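Local coordinates for brain-specific angiogenesis inhibitor 1-associated protein 2-like protein 2 (Mus musculus, PDB 3OK8) that binds phosphoinositides, including phosphatidylinositol 4,5-bisphosphate, through its I-BAR domain and induces planar or gently curved membrane structures in epithelial cells, at the interface of chains A and B. Residues are numbered along the deposited sequence; one frame, centred on the assembly and turned at random. Chains: chain A/B, Brain-specific angiogenesis inhibitor 1-associated protein 2-like protein 2.

The interface of chains A and B. Residues chain A 53-54, 57; chain B 32, 98, 102-103, 193.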
loop_
_atom_site.group_PDB
_atom_site.type_symbol
_atom_site.label_atom_id
_atom_site.label_comp_id
_atom_site.label_asym_id
_atom_site.label_seq_id
_atom_site.Cartn_x
_atom_site.Cartn_y
_atom_site.Cartn_z
ATOM N N TYR A 53 -5.683 -2.829 -12.937
ATOM C CA TYR A 53 -5.900 -4.240 -12.661
ATOM C C TYR A 53 -7.361 -4.589 -12.350
ATOM O O TYR A 53 -7.944 -5.511 -12.943
ATOM C CB TYR A 53 -5.037 -4.671 -11.492
ATOM C CG TYR A 53 -5.107 -6.147 -11.206
ATOM C CD1 TYR A 53 -5.959 -6.652 -10.221
ATOM C CD2 TYR A 53 -4.306 -7.038 -11.903
ATOM C CE1 TYR A 53 -6.004 -8.015 -9.951
ATOM C CE2 TYR A 53 -4.337 -8.393 -11.638
ATOM C CZ TYR A 53 -5.189 -8.881 -10.675
ATOM O OH TYR A 53 -5.196 -10.237 -10.442
ATOM N N PHE A 54 -7.961 -3.877 -11.407
ATOM C CA PHE A 54 -9.326 -4.236 -11.016
ATOM C C PHE A 54 -10.389 -3.810 -12.028
ATOM O O PHE A 54 -11.459 -4.409 -12.103
ATOM C CB PHE A 54 -9.641 -3.821 -9.580
ATOM C CG PHE A 54 -9.155 -4.822 -8.570
ATOM C CD1 PHE A 54 -9.850 -6.005 -8.354
ATOM C CD2 PHE A 54 -7.975 -4.619 -7.885
ATOM C CE1 PHE A 54 -9.392 -6.955 -7.439
ATOM C CE2 PHE A 54 -7.516 -5.558 -6.963
ATOM C CZ PHE A 54 -8.223 -6.724 -6.744
ATOM N N ILE A 57 -10.517 -6.757 -13.972
ATOM C CA ILE A 57 -11.331 -7.789 -13.344
ATOM C C ILE A 57 -12.811 -7.468 -13.516
ATOM O O ILE A 57 -13.606 -8.360 -13.769
ATOM C CB ILE A 57 -11.062 -7.999 -11.862
ATOM C CG1 ILE A 57 -10.079 -9.151 -11.652
ATOM C CG2 ILE A 57 -12.370 -8.392 -11.176
ATOM C CD1 ILE A 57 -8.648 -8.773 -11.791
ATOM N N LEU B 32 -4.219 -9.860 -17.650
ATOM C CA LEU B 32 -4.379 -9.769 -16.196
ATOM C C LEU B 32 -3.074 -10.089 -15.469
ATOM O O LEU B 32 -2.809 -9.538 -14.408
ATOM C CB LEU B 32 -5.469 -10.730 -15.725
ATOM C CG LEU B 32 -6.662 -10.167 -14.963
ATOM C CD1 LEU B 32 -7.157 -11.203 -13.949
ATOM C CD2 LEU B 32 -6.312 -8.853 -14.289
ATOM N N PHE B 98 -0.087 -13.176 -3.687
ATOM C CA PHE B 98 -0.525 -12.669 -4.974
ATOM C C PHE B 98 0.299 -13.273 -6.092
ATOM O O PHE B 98 -0.233 -13.957 -6.952
ATOM C CB PHE B 98 -0.371 -11.152 -5.000
ATOM C CG PHE B 98 -1.135 -10.479 -6.095
ATOM C CD1 PHE B 98 -0.724 -9.257 -6.589
ATOM C CD2 PHE B 98 -2.261 -11.069 -6.637
ATOM C CE1 PHE B 98 -1.421 -8.627 -7.600
ATOM C CE2 PHE B 98 -2.966 -10.442 -7.645
ATOM C CZ PHE B 98 -2.549 -9.217 -8.124
ATOM N N LEU B 102 -1.471 -16.827 -7.019
ATOM C CA LEU B 102 -2.308 -16.388 -8.135
ATOM C C LEU B 102 -1.547 -16.247 -9.458
ATOM O O LEU B 102 -1.703 -17.074 -10.357
ATOM C CB LEU B 102 -3.010 -15.066 -7.802
ATOM C CG LEU B 102 -4.391 -14.807 -8.419
ATOM C CD1 LEU B 102 -4.609 -13.315 -8.626
ATOM C CD2 LEU B 102 -4.547 -15.542 -9.731
ATOM N N LEU B 103 -0.741 -15.191 -9.567
ATOM C CA LEU B 103 -0.143 -14.774 -10.839
ATOM C C LEU B 103 0.628 -15.878 -11.553
ATOM O O LEU B 103 0.502 -16.048 -12.775
ATOM C CB LEU B 103 0.765 -13.555 -10.628
ATOM C CG LEU B 103 0.242 -12.138 -10.897
ATOM C CD1 LEU B 103 -1.226 -12.028 -10.628
ATOM C CD2 LEU B 103 0.999 -11.119 -10.059
ATOM N N HIS B 193 -8.896 -14.844 -6.035
ATOM C CA HIS B 193 -8.988 -13.533 -5.399
ATOM C C HIS B 193 -9.707 -13.539 -4.043
ATOM O O HIS B 193 -9.468 -12.654 -3.224
ATOM C CB HIS B 193 -9.584 -12.495 -6.354
ATOM C CG HIS B 193 -8.744 -12.252 -7.573
ATOM N ND1 HIS B 193 -8.558 -13.207 -8.546
ATOM C CD2 HIS B 193 -8.028 -11.173 -7.967
ATOM C CE1 HIS B 193 -7.770 -12.726 -9.491
ATOM N NE2 HIS B 193 -7.435 -11.492 -9.166
#
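The phenol oxygen of A:Tyr53 and the imidazole of B:His193 meet in a hydrogen bond across the dimer, OH to NE2 2.9 Å; the direction of the proton is not seen. The two side chains reach toward each other from opposite directions, and the phenol ring, at its CE1 corner, lies at the edge of the imidazole in that ring's plane, not over its face. Hydrocarbon groups also crowd round the hydroxyl: CE2 of B:Phe98 lies 3.6 Å from A:Tyr53 OH, and the CD1 methyl of B:Leu102 also comes up to this oxygen. The imidazole thus gives a polar partner to a hydroxyl that enters chain B among hydrocarbon groups. The B:Phe98 ring points its CZ edge at one face of the phenol, 3.7 Å from A:Tyr53 CZ, with the two planes nearly perpendicular at 84°. Within chain B, the CD2 methyl of B:Leu103 lies over one face of the B:Phe98 ring and probably helps to hold its tilt. B:Leu32 crosses the tyrosine at about a right angle and lays its CD2 methyl over the opposite phenol face, 3.8 Å from the ring centroid, so that chain B clasps the ring from both sides. The same methyl touches A:Ile57 CD1 at 3.4 Å, a tight fit that wedges the leucine between two chain A residues one helical turn apart. With CG of A:Tyr53 anti to the backbone N (chi1 -175°), the ring points away from its helix into chain B, and its CD1 edge rests on one face of the A:Phe54 ring, toward the rim. A phenylalanine in place of A:Tyr53 would probably keep much of the ring packing but leave B:His193 NE2 without its phenol partner. The patch, repeated by the two-fold symmetry, lies where helix 5-66 of chain A meets all three long helices of chain B, within the antiparallel dimer of three-helix bundles that forms the I-BAR domain.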